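Autotransporter adhesin/invasin TibA (Escherichia coli, PDB 4Q1Q) mediates adhesion to and invasion of human intestinal epithelial cells and promotes bacterial aggregation and biofilm formation, here represented by the heptosylated beta-helix of its passenger region. Local coordinates at residues Ser52-Thr57 with Ser71-Thr76; Thr103-Gly108 with Tyr122-Gly127; Thr113-Gly118 with Ala132-Gly137; Gly213-Ser218 with Gly232-Tyr237. All coordinates share one frame; numbering follows the deposited sequence.

Contact 1 (Ser52-Thr57 with Ser71-Thr76). With 289 (D-glycero-alpha-D-manno-heptopyranose), chain B; 289 (D-glycero-alpha-D-manno-heptopyranose), chain C; 289 (D-glycero-alpha-D-manno-heptopyranose), chain D; 289 (D-glycero-alpha-D-manno-heptopyranose), chain E.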
# COMPACT_ATOMS: atom_id res chain seq x y z
N SER A 52 22.64 12.95 -1.66
CA SER A 52 22.29 11.62 -2.15
C SER A 52 22.90 10.52 -1.28
O SER A 52 24.12 10.37 -1.23
CB SER A 52 22.77 11.41 -3.58
OG SER A 52 21.80 11.75 -4.56
N ALA A 53 22.04 9.76 -0.61
CA ALA A 53 22.48 8.56 0.11
C ALA A 53 22.18 7.34 -0.74
O ALA A 53 21.17 7.28 -1.44
CB ALA A 53 21.80 8.44 1.47
N THR A 54 23.06 6.35 -0.65
CA THR A 54 22.94 5.15 -1.45
C THR A 54 23.34 3.98 -0.57
O THR A 54 24.26 4.09 0.24
CB THR A 54 23.84 5.25 -2.69
OG1 THR A 54 23.76 6.58 -3.22
CG2 THR A 54 23.42 4.26 -3.76
N SER A 55 22.60 2.88 -0.67
CA SER A 55 22.93 1.62 -0.02
C SER A 55 23.06 1.73 1.50
O SER A 55 23.83 1.00 2.12
CB SER A 55 24.24 1.06 -0.60
OG SER A 55 24.23 0.95 -2.01
N THR A 56 22.31 2.66 2.08
CA THR A 56 22.36 2.85 3.52
C THR A 56 21.64 1.69 4.20
O THR A 56 20.55 1.34 3.76
CB THR A 56 21.66 4.14 3.92
OG1 THR A 56 22.19 5.22 3.13
CG2 THR A 56 21.89 4.43 5.38
N THR A 57 22.30 1.11 5.20
CA THR A 57 21.69 0.08 6.05
C THR A 57 21.24 0.72 7.36
O THR A 57 22.02 1.41 8.02
CB THR A 57 22.68 -1.09 6.27
OG1 THR A 57 22.56 -2.06 5.21
CG2 THR A 57 22.43 -1.79 7.59
N SER A 71 17.70 12.61 -1.52
CA SER A 71 17.46 11.40 -2.28
C SER A 71 18.11 10.23 -1.56
O SER A 71 19.22 10.35 -1.05
CB SER A 71 18.01 11.53 -3.71
OG SER A 71 17.47 12.62 -4.45
N ALA A 72 17.42 9.10 -1.51
CA ALA A 72 17.98 7.94 -0.84
C ALA A 72 17.59 6.71 -1.64
O ALA A 72 16.42 6.32 -1.70
CB ALA A 72 17.50 7.83 0.60
N THR A 73 18.60 6.11 -2.26
CA THR A 73 18.41 4.98 -3.13
C THR A 73 18.91 3.77 -2.36
O THR A 73 19.94 3.83 -1.68
CB THR A 73 19.16 5.21 -4.45
OG1 THR A 73 19.88 6.45 -4.35
CG2 THR A 73 18.21 5.36 -5.62
N SER A 74 18.16 2.69 -2.47
CA SER A 74 18.55 1.38 -1.96
C SER A 74 18.84 1.33 -0.45
O SER A 74 19.58 0.44 -0.00
CB SER A 74 19.77 0.88 -2.75
OG SER A 74 19.66 1.05 -4.16
N SER A 75 18.26 2.25 0.32
CA SER A 75 18.28 2.15 1.78
C SER A 75 17.69 0.79 2.13
O SER A 75 16.77 0.33 1.47
CB SER A 75 17.44 3.21 2.47
OG SER A 75 18.04 4.49 2.54
N THR A 76 18.22 0.16 3.17
CA THR A 76 17.62 -1.09 3.64
C THR A 76 17.35 -1.00 5.15
O THR A 76 18.25 -0.76 5.96
CB THR A 76 18.49 -2.31 3.22
OG1 THR A 76 17.91 -3.53 3.68
CG2 THR A 76 19.89 -2.23 3.80
O7 289 B . 22.02 6.52 -8.09
C7 289 B . 22.11 7.93 -7.86
C6 289 B . 21.51 8.26 -6.50
O6 289 B . 22.34 7.72 -5.47
C5 289 B . 21.39 9.77 -6.30
O5 289 B . 22.68 10.33 -6.07
C1 289 B . 22.61 11.71 -5.73
C2 289 B . 22.03 12.50 -6.89
O2 289 B . 22.93 12.45 -8.00
C3 289 B . 20.68 11.94 -7.31
O3 289 B . 20.26 12.56 -8.53
C4 289 B . 20.77 10.44 -7.52
O4 289 B . 19.46 9.90 -7.75
O7 289 C . 17.92 8.21 -7.32
C7 289 C . 17.08 9.19 -6.69
C6 289 C . 16.86 10.36 -7.64
O6 289 C . 15.91 9.99 -8.64
C5 289 C . 16.38 11.59 -6.87
O5 289 C . 17.51 12.36 -6.45
C1 289 C . 17.14 13.35 -5.49
C2 289 C . 16.35 14.39 -6.27
O2 289 C . 17.16 14.92 -7.33
C3 289 C . 15.08 13.72 -6.80
O3 289 C . 14.22 14.59 -7.54
C4 289 C . 15.48 12.54 -7.67
O4 289 C . 14.28 11.92 -8.13
O7 289 D . 19.91 -3.93 -1.96
C7 289 D . 19.41 -2.79 -2.66
C6 289 D . 19.45 -2.98 -4.18
O6 289 D . 18.49 -3.98 -4.54
C5 289 D . 19.16 -1.65 -4.86
O5 289 D . 20.32 -0.83 -4.70
C1 289 D . 20.15 0.49 -5.23
C2 289 D . 20.04 0.32 -6.74
O2 289 D . 21.18 -0.39 -7.22
C3 289 D . 18.74 -0.43 -7.00
O3 289 D . 18.52 -0.56 -8.41
C4 289 D . 18.80 -1.80 -6.33
O4 289 D . 17.53 -2.45 -6.41
O7 289 E . 25.49 -4.97 0.63
C7 289 E . 24.80 -3.80 0.17
C6 289 E . 25.65 -2.98 -0.80
O6 289 E . 26.39 -3.85 -1.66
C5 289 E . 24.83 -2.02 -1.66
O5 289 E . 25.65 -0.90 -1.99
C1 289 E . 24.95 0.12 -2.70
C2 289 E . 24.43 -0.32 -4.07
O2 289 E . 25.48 -0.47 -5.04
C3 289 E . 23.65 -1.62 -3.89
O3 289 E . 23.45 -2.21 -5.18
C4 289 E . 24.32 -2.63 -2.96
O4 289 E . 23.36 -3.64 -2.66
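Thr54 OG1, anti to the carbonyl carbon (chi1 -41°), and Thr73 OG1, almost eclipsing its backbone N (chi1 4°), belong to side chains that lie side by side and meet the same sugar. Both approach O6 of the chain B heptose: Thr54 OG1 donates to it at 2.9 Å, and Thr73 OG1 lies 3.0 Å from the same O6, with either able to be the donor. This heptose hangs from Ser52 OG, so the sugar of one coil is also held by a threonine of the next. Ser71, Ser55 and Ser74 bear heptoses of their own through OG. Ser55 and Ser74 have left-handed backbone conformations that end the strands in matching places, and both segments bend together.

Parallel backbone bonds join the coils residue for residue: Ala53 N to Ser71 O (2.9 Å), Thr73 N to Ala53 O (2.9 Å), Ser55 N to Thr73 O (3.0 Å) and, beyond the bend, Thr76 N to Thr56 O (2.7 Å). This is the 19-residue stacking of a parallel beta-helix. The alanines face its interior, where Ala53 and Ala72 both pack on Gln64 of strand 63-66, whose OE1 is hydrogen-bonded to Ser75 OG. Strand 33-35 pairs with 52-54, and strand 90-92 with 71-73, so the contact is one step in a continuous parallel stack.

Contact 2 (Thr103-Gly108 with Tyr122-Gly127). With 289 (D-glycero-alpha-D-manno-heptopyranose), chain M; 289 (D-glycero-alpha-D-manno-heptopyranose), chain K; 289 (D-glycero-alpha-D-manno-heptopyranose), chain L.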
# COMPACT_ATOMS: atom_id res chain seq x y z
N THR A 103 8.38 5.60 6.64
CA THR A 103 7.24 6.49 6.79
C THR A 103 7.42 7.59 5.77
O THR A 103 8.49 8.21 5.73
CB THR A 103 7.16 7.12 8.19
OG1 THR A 103 7.01 6.07 9.16
CG2 THR A 103 5.98 8.09 8.29
N VAL A 104 6.38 7.83 4.99
CA VAL A 104 6.36 8.91 4.01
C VAL A 104 5.35 9.97 4.43
O VAL A 104 4.12 9.77 4.39
CB VAL A 104 5.97 8.39 2.62
CG1 VAL A 104 6.13 9.49 1.58
CG2 VAL A 104 6.76 7.13 2.30
N PHE A 105 5.92 11.11 4.80
CA PHE A 105 5.17 12.19 5.39
C PHE A 105 4.65 13.10 4.29
O PHE A 105 4.81 12.85 3.09
CB PHE A 105 6.05 13.00 6.34
CG PHE A 105 6.43 12.28 7.60
CD1 PHE A 105 5.61 12.34 8.72
CD2 PHE A 105 7.63 11.61 7.70
CE1 PHE A 105 5.97 11.72 9.90
CE2 PHE A 105 8.01 10.99 8.88
CZ PHE A 105 7.17 11.04 9.98
N SER A 106 4.05 14.21 4.70
CA SER A 106 3.51 15.15 3.72
C SER A 106 4.54 15.57 2.69
O SER A 106 5.63 16.01 3.06
CB SER A 106 2.99 16.39 4.44
OG SER A 106 2.07 17.11 3.64
N GLY A 107 4.21 15.48 1.41
CA GLY A 107 5.08 15.95 0.34
C GLY A 107 6.21 15.00 -0.02
O GLY A 107 6.85 15.20 -1.04
N GLY A 108 6.44 13.97 0.79
CA GLY A 108 7.42 12.92 0.50
C GLY A 108 6.94 11.90 -0.53
O GLY A 108 5.74 11.74 -0.79
N TYR A 122 4.34 3.19 6.17
CA TYR A 122 3.26 4.12 6.46
C TYR A 122 3.26 5.28 5.47
O TYR A 122 4.26 5.97 5.29
CB TYR A 122 3.45 4.67 7.86
CG TYR A 122 3.00 3.78 9.00
CD1 TYR A 122 3.85 2.79 9.50
CD2 TYR A 122 1.76 3.94 9.59
CE1 TYR A 122 3.47 2.00 10.57
CE2 TYR A 122 1.36 3.12 10.64
CZ TYR A 122 2.22 2.16 11.12
OH TYR A 122 1.87 1.36 12.19
N VAL A 123 2.13 5.51 4.80
CA VAL A 123 2.07 6.61 3.86
C VAL A 123 0.95 7.51 4.37
O VAL A 123 -0.24 7.19 4.24
CB VAL A 123 1.74 6.13 2.45
CG1 VAL A 123 1.70 7.31 1.51
CG2 VAL A 123 2.70 5.06 1.96
N ILE A 124 1.32 8.63 4.96
CA ILE A 124 0.36 9.45 5.68
C ILE A 124 0.39 10.92 5.30
O ILE A 124 1.25 11.38 4.55
CB ILE A 124 0.59 9.31 7.20
CG1 ILE A 124 1.98 9.83 7.59
CG2 ILE A 124 0.36 7.86 7.61
CD1 ILE A 124 2.51 9.30 8.91
N SER A 125 -0.61 11.66 5.77
CA SER A 125 -0.59 13.13 5.74
C SER A 125 -0.29 13.70 4.36
O SER A 125 0.22 14.81 4.23
CB SER A 125 0.42 13.68 6.77
OG SER A 125 0.23 13.27 8.13
N GLY A 126 -0.60 12.97 3.29
CA GLY A 126 -0.33 13.48 1.96
C GLY A 126 0.98 13.01 1.37
O GLY A 126 1.44 13.54 0.37
N GLY A 127 1.61 12.00 1.95
CA GLY A 127 2.73 11.38 1.24
C GLY A 127 2.24 10.48 0.12
O GLY A 127 1.07 10.12 0.04
O7 289 M . -1.59 17.21 10.86
C7 289 M . -1.43 16.36 11.99
C6 289 M . -0.66 15.10 11.59
O6 289 M . -0.62 14.22 12.72
C5 289 M . -1.27 14.39 10.39
O5 289 M . -0.29 14.49 9.35
C1 289 M . 0.77 13.52 9.31
C2 289 M . 0.75 12.39 10.34
O2 289 M . 1.31 12.79 11.59
C3 289 M . -0.65 11.86 10.64
O3 289 M . -0.66 11.17 11.90
C4 289 M . -1.72 12.95 10.67
O4 289 M . -2.68 12.51 9.70
O7 289 K . 1.89 23.18 4.28
C7 289 K . 3.10 22.49 4.62
C6 289 K . 2.98 21.03 5.06
O6 289 K . 2.29 20.94 6.32
C5 289 K . 2.32 20.05 4.07
O5 289 K . 1.47 19.15 4.79
C1 289 K . 1.17 18.01 3.98
C2 289 K . 0.20 18.40 2.87
O2 289 K . -1.07 18.83 3.40
C3 289 K . 0.86 19.50 2.04
O3 289 K . -0.09 20.11 1.17
C4 289 K . 1.49 20.59 2.90
O4 289 K . 2.30 21.32 1.97
O7 289 L . 6.78 14.01 -4.55
C7 289 L . 5.40 13.89 -4.17
C6 289 L . 4.72 12.85 -5.06
O6 289 L . 4.44 13.44 -6.34
C5 289 L . 5.60 11.62 -5.24
O5 289 L . 5.55 10.83 -4.05
C1 289 L . 6.47 9.74 -4.11
C2 289 L . 6.06 8.79 -5.22
O2 289 L . 4.80 8.20 -4.91
C3 289 L . 5.96 9.52 -6.56
O3 289 L . 5.36 8.66 -7.53
C4 289 L . 5.13 10.79 -6.42
O4 289 L . 5.25 11.56 -7.63
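Thr103, Phe105 and Ile124 form a small apolar cluster on the outer face of the parallel beta-helix, where strands 101-104 and 120-124 run in register one coil apart. Thr103 CG2 sits at its middle, 3.7 Å from Ile124 CD1, with the two side chains crossing at a slant. The same methyl lies over one face of the Phe105 ring, 3.5 Å above its plane and displaced toward the rim. Chi1 of 63° puts Ile124 CG1 between the backbone N and the carbonyl carbon, and chi2 of -158° then places CD1, which also touches C2 of the chain M heptose at 3.8 Å. Phe105 makes an edge-to-face contact with His84 of the preceding coil, while Tyr122, whose ring leads off from Thr103, stacks on Phe141 of the following one. Aromatic side chains therefore continue along this face on both sides of the pair. Val104 and Val123 point to the opposite, inner face.

The backbones are joined by Val104 N to Tyr122 O (2.8 Å, almost straight at 172°) and Ile124 N to Val104 O (3.1 Å). Each strand then turns: Phe105-Gly108 is a type II turn closed by Gly108 N to Phe105 O, and Ile124-Gly127 a type I' turn closed by Gly127 N to Ile124 O at 2.7 Å. The turns carry heptoses on Ser106 and Ser125. Ser106 OG, bonded to C1 of the chain K heptose, lies 3.0 Å from Ser125 O without a hydrogen bond, for both atoms are acceptors.

Contact 3 (Thr113-Gly118 with Ala132-Gly137). With 289 (D-glycero-alpha-D-manno-heptopyranose), chain F; 289 (D-glycero-alpha-D-manno-heptopyranose), chain X.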
# COMPACT_ATOMS: atom_id res chain seq x y z
N THR A 113 9.32 0.64 -3.31
CA THR A 113 9.69 0.11 -2.00
C THR A 113 9.39 -1.38 -1.94
O THR A 113 8.32 -1.78 -2.41
CB THR A 113 8.92 0.81 -0.88
OG1 THR A 113 9.14 2.22 -1.02
CG2 THR A 113 9.36 0.30 0.50
N ILE A 114 10.33 -2.17 -1.43
CA ILE A 114 10.09 -3.59 -1.20
C ILE A 114 9.86 -3.82 0.29
O ILE A 114 10.78 -3.63 1.09
CB ILE A 114 11.24 -4.50 -1.65
CG1 ILE A 114 11.31 -4.63 -3.17
CG2 ILE A 114 11.08 -5.92 -1.12
CD1 ILE A 114 11.92 -3.44 -3.88
N ILE A 115 8.66 -4.25 0.68
CA ILE A 115 8.38 -4.48 2.11
C ILE A 115 8.43 -5.97 2.41
O ILE A 115 7.65 -6.74 1.87
CB ILE A 115 7.02 -3.91 2.57
CG1 ILE A 115 6.82 -2.52 1.96
CG2 ILE A 115 6.95 -3.84 4.09
CD1 ILE A 115 5.39 -2.04 2.04
N ASN A 116 9.37 -6.38 3.26
CA ASN A 116 9.54 -7.80 3.58
C ASN A 116 8.87 -8.21 4.88
O ASN A 116 8.31 -7.38 5.60
CB ASN A 116 11.03 -8.17 3.62
CG ASN A 116 11.66 -8.12 2.25
OD1 ASN A 116 11.10 -8.64 1.28
ND2 ASN A 116 12.82 -7.47 2.15
N SER A 117 8.95 -9.50 5.19
CA SER A 117 8.26 -10.09 6.33
C SER A 117 8.42 -9.22 7.58
O SER A 117 9.52 -8.87 8.00
CB SER A 117 8.71 -11.54 6.55
OG SER A 117 7.68 -12.30 7.15
N GLY A 118 7.28 -8.80 8.11
CA GLY A 118 7.23 -8.01 9.34
C GLY A 118 7.60 -6.56 9.15
O GLY A 118 7.71 -5.81 10.12
N ALA A 132 5.16 0.22 -4.44
CA ALA A 132 5.41 -0.61 -3.28
C ALA A 132 5.14 -2.07 -3.65
O ALA A 132 4.17 -2.38 -4.34
CB ALA A 132 4.53 -0.17 -2.11
N SER A 133 5.99 -2.96 -3.16
CA SER A 133 5.75 -4.39 -3.21
C SER A 133 5.47 -4.91 -1.80
O SER A 133 6.37 -4.90 -0.97
CB SER A 133 7.01 -5.07 -3.77
OG SER A 133 6.66 -6.21 -4.54
N VAL A 134 4.26 -5.41 -1.54
CA VAL A 134 3.90 -5.86 -0.19
C VAL A 134 3.88 -7.38 -0.17
O VAL A 134 2.89 -8.01 -0.54
CB VAL A 134 2.51 -5.39 0.29
CG1 VAL A 134 2.30 -5.70 1.77
CG2 VAL A 134 2.31 -3.90 0.01
N THR A 135 4.98 -7.96 0.30
CA THR A 135 5.18 -9.41 0.31
C THR A 135 4.62 -10.03 1.59
O THR A 135 4.02 -9.34 2.42
CB THR A 135 6.68 -9.81 0.18
OG1 THR A 135 7.42 -9.38 1.33
CG2 THR A 135 7.31 -9.18 -1.06
N SER A 136 4.86 -11.33 1.74
CA SER A 136 4.34 -12.17 2.82
C SER A 136 4.74 -11.63 4.18
O SER A 136 5.92 -11.45 4.43
CB SER A 136 4.83 -13.61 2.67
OG SER A 136 3.99 -14.53 3.34
N GLY A 137 3.75 -11.37 5.03
CA GLY A 137 4.00 -10.78 6.34
C GLY A 137 4.28 -9.29 6.33
O GLY A 137 4.45 -8.69 7.39
O7 289 F . 12.91 -12.80 9.28
C7 289 F . 11.58 -12.40 8.92
C6 289 F . 10.62 -12.83 10.03
O6 289 F . 10.97 -12.15 11.23
C5 289 F . 9.18 -12.47 9.69
O5 289 F . 8.68 -13.39 8.72
C1 289 F . 7.40 -12.95 8.25
C2 289 F . 6.45 -13.24 9.41
O2 289 F . 6.58 -14.60 9.84
C3 289 F . 6.82 -12.28 10.53
O3 289 F . 5.99 -12.47 11.68
C4 289 F . 8.28 -12.46 10.92
O4 289 F . 8.62 -11.38 11.80
O7 289 X . 8.68 -16.59 6.09
C7 289 X . 7.47 -16.49 5.32
C6 289 X . 6.28 -16.48 6.28
O6 289 X . 6.57 -15.69 7.43
C5 289 X . 5.05 -15.94 5.56
O5 289 X . 4.96 -16.46 4.24
C1 289 X . 3.91 -15.83 3.50
C2 289 X . 2.60 -16.37 4.05
O2 289 X . 2.51 -17.80 3.92
C3 289 X . 2.52 -15.95 5.51
O3 289 X . 1.36 -16.60 6.06
C4 289 X . 3.77 -16.31 6.30
O4 289 X . 3.81 -15.59 7.53
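Ile115 O is gripped twice by Thr135. The hydroxyl OG1 donates at 2.7 Å, in the carbonyl plane on a lone pair, while Thr135 N adds a weak bond to the same oxygen at 3.3 Å. With chi1 at 66°, Thr135 OG1 stands between its own N and carbonyl carbon, which turns it to the neighbouring coil. Ordinary parallel bonds precede this pair: Ser133 N to Thr113 O (2.7 Å) and Ile115 N to Ser133 O (2.9 Å). After the strands, Gly118 N bonds Gly137 O at 2.9 Å, but from well above the carbonyl plane, 71° out of it.

These bonds join successive coils of the parallel beta-helix. On its inner side Ile115 and Val134 lie side by side with CD1 of the first 4.1 Å from CG2 of the second. Two polar side chains bond to the preceding coil instead, Thr113 OG1 to Gln102 OE1 and Asn116 ND2 to Asn97 OD1.

Two serines are glycosylated: Ser117 OG carries the chain F heptose and Ser136 OG that of chain X. Each OG is anti to its backbone N, and the two sugars project from equivalent places one coil apart.

Contact 4 (Gly213-Ser218 with Gly232-Tyr237). With 289 (D-glycero-alpha-D-manno-heptopyranose), chain T.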
# COMPACT_ATOMS: atom_id res chain seq x y z
N GLY A 213 -10.59 -14.54 -7.78
CA GLY A 213 -10.45 -13.34 -6.94
C GLY A 213 -11.76 -13.01 -6.27
O GLY A 213 -12.83 -13.39 -6.76
N ARG A 214 -11.72 -12.31 -5.13
CA ARG A 214 -12.97 -12.00 -4.43
C ARG A 214 -12.99 -10.58 -3.85
O ARG A 214 -12.01 -10.10 -3.30
CB ARG A 214 -13.20 -13.01 -3.29
CG ARG A 214 -13.78 -14.37 -3.68
CD ARG A 214 -12.72 -15.39 -4.07
NE ARG A 214 -13.26 -16.70 -4.43
CZ ARG A 214 -13.66 -17.09 -5.64
NH1 ARG A 214 -13.66 -16.26 -6.68
NH2 ARG A 214 -14.11 -18.32 -5.81
N GLN A 215 -14.14 -9.93 -3.98
CA GLN A 215 -14.38 -8.67 -3.28
C GLN A 215 -15.51 -8.93 -2.29
O GLN A 215 -16.54 -9.47 -2.65
CB GLN A 215 -14.81 -7.56 -4.23
CG GLN A 215 -15.04 -6.21 -3.58
CD GLN A 215 -15.58 -5.22 -4.59
OE1 GLN A 215 -16.73 -5.34 -5.04
NE2 GLN A 215 -14.78 -4.20 -4.93
N TYR A 216 -15.30 -8.47 -1.06
CA TYR A 216 -16.27 -8.65 0.01
C TYR A 216 -16.78 -7.29 0.48
O TYR A 216 -16.01 -6.51 1.01
CB TYR A 216 -15.59 -9.36 1.18
CG TYR A 216 -14.90 -10.66 0.82
CD1 TYR A 216 -15.60 -11.85 0.70
CD2 TYR A 216 -13.52 -10.69 0.67
CE1 TYR A 216 -14.97 -13.05 0.40
CE2 TYR A 216 -12.87 -11.88 0.39
CZ TYR A 216 -13.60 -13.04 0.23
OH TYR A 216 -12.89 -14.16 -0.10
N VAL A 217 -18.06 -7.02 0.26
CA VAL A 217 -18.60 -5.71 0.61
C VAL A 217 -19.39 -5.84 1.91
O VAL A 217 -20.48 -6.40 1.95
CB VAL A 217 -19.45 -5.14 -0.53
CG1 VAL A 217 -19.88 -3.72 -0.25
CG2 VAL A 217 -18.64 -5.20 -1.82
N SER A 218 -18.87 -5.27 2.98
CA SER A 218 -19.55 -5.38 4.26
C SER A 218 -20.16 -4.04 4.62
O SER A 218 -20.14 -3.09 3.84
CB SER A 218 -18.58 -5.83 5.34
OG SER A 218 -18.23 -7.18 5.09
N GLY A 232 -14.75 -15.05 -11.00
CA GLY A 232 -14.72 -13.98 -10.01
C GLY A 232 -16.01 -13.94 -9.20
O GLY A 232 -17.06 -14.37 -9.67
N ARG A 233 -15.94 -13.35 -8.01
CA ARG A 233 -17.13 -13.16 -7.20
C ARG A 233 -17.07 -11.84 -6.47
O ARG A 233 -16.10 -11.58 -5.77
CB ARG A 233 -17.28 -14.27 -6.16
CG ARG A 233 -18.63 -14.22 -5.45
CD ARG A 233 -18.97 -15.46 -4.64
NE ARG A 233 -18.00 -15.62 -3.57
CZ ARG A 233 -17.21 -16.68 -3.39
NH1 ARG A 233 -17.31 -17.74 -4.19
NH2 ARG A 233 -16.35 -16.68 -2.38
N GLN A 234 -18.11 -11.03 -6.61
CA GLN A 234 -18.38 -9.95 -5.68
C GLN A 234 -19.35 -10.48 -4.63
O GLN A 234 -20.44 -10.92 -4.99
CB GLN A 234 -19.07 -8.82 -6.44
CG GLN A 234 -19.34 -7.56 -5.66
CD GLN A 234 -19.81 -6.45 -6.58
OE1 GLN A 234 -20.78 -6.60 -7.30
NE2 GLN A 234 -19.07 -5.35 -6.61
N HIS A 235 -18.96 -10.44 -3.36
CA HIS A 235 -19.80 -10.92 -2.26
C HIS A 235 -20.30 -9.75 -1.41
O HIS A 235 -19.50 -9.06 -0.79
CB HIS A 235 -19.03 -11.93 -1.40
CG HIS A 235 -19.90 -12.94 -0.71
ND1 HIS A 235 -19.69 -14.30 -0.83
CD2 HIS A 235 -21.03 -12.79 0.03
CE1 HIS A 235 -20.63 -14.94 -0.16
NE2 HIS A 235 -21.46 -14.06 0.36
N VAL A 236 -21.61 -9.53 -1.38
CA VAL A 236 -22.19 -8.40 -0.65
C VAL A 236 -22.90 -8.86 0.62
O VAL A 236 -23.80 -9.70 0.55
CB VAL A 236 -23.20 -7.63 -1.51
CG1 VAL A 236 -23.52 -6.31 -0.83
CG2 VAL A 236 -22.66 -7.41 -2.92
N TYR A 237 -22.51 -8.31 1.77
CA TYR A 237 -23.05 -8.75 3.06
C TYR A 237 -24.05 -7.70 3.52
O TYR A 237 -24.31 -6.72 2.80
CB TYR A 237 -21.96 -8.98 4.10
CG TYR A 237 -21.06 -10.10 3.70
CD1 TYR A 237 -19.98 -9.87 2.86
CD2 TYR A 237 -21.27 -11.39 4.18
CE1 TYR A 237 -19.14 -10.90 2.49
CE2 TYR A 237 -20.43 -12.42 3.82
CZ TYR A 237 -19.37 -12.17 2.98
OH TYR A 237 -18.54 -13.18 2.58
O7 289 T . -18.75 -5.96 10.44
C7 289 T . -18.39 -5.98 9.05
C6 289 T . -17.49 -7.18 8.82
O6 289 T . -17.53 -8.04 9.96
C5 289 T . -17.89 -7.97 7.59
O5 289 T . -16.86 -7.60 6.69
C1 289 T . -17.18 -7.90 5.34
C2 289 T . -17.22 -9.41 5.25
O2 289 T . -15.89 -9.90 5.45
C3 289 T . -18.22 -9.99 6.26
O3 289 T . -18.20 -11.42 6.21
C4 289 T . -17.90 -9.50 7.66
O4 289 T . -18.91 -10.05 8.51
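Arg214-Val217 and Arg233-Val236 are neighbouring parallel strands on one face of the beta-helix, paired in register, like with like except Tyr216 with His235. Most backbone bonds between them are nearly straight, as His235 N to Gln215 O (2.7 Å).

On the inner face Gln215 and Gln234 extend side by side, their amide planes only 15° apart. Gln234 NE2 donates to Gln215 OE1 at 2.8 Å and 171°, and Gln234 OE1 goes on to Thr245 OG1, bonding both ends of its amide. Val217 and Val236 pack beside them.

The outer face carries larger groups. Arg233 NH1 lies over one face of the Arg214 guanidinium, 3.6 Å from Arg214 NH2, with the planes 49° apart; this closeness of like charges is probably eased by Arg214 NH1, which bonds both Gly213 O (3.0 Å) and Gly231 O. Tyr216 CD1 meets Tyr237 OH at 3.7 Å, and that hydroxyl oxygen also sits over the centre of the His235 ring, whose NE2 bonds Glu256. Ser218 bears the chain T heptose, which leans across to Tyr237: its O3 lies 3.4 Å above one face of the tyrosine ring, while His235 CD2 lies as high over the opposite face, toward its rim.

Overall arrangement
From the N terminus, contact 1 is the first of the four, bringing 71-76 back beside 52-57 one coil later. Contact 2, further along, closes the loop from 103-108 to 122-127, and contact 3 crosses it: 113-118 lies within that loop, while 132-137 lies beyond it, so the two join successive coils on different faces, with centres about 18 Å apart. Contact 4 follows in series near the C-terminal end, about 40 Å from contact 1 between centres. Contacts 2 and 4 belong to the same run of parallel strands, 25-28 through 271-273. Contact 3 belongs to the same row of short strands as 57-58 and 76-77, at the end of contact 1.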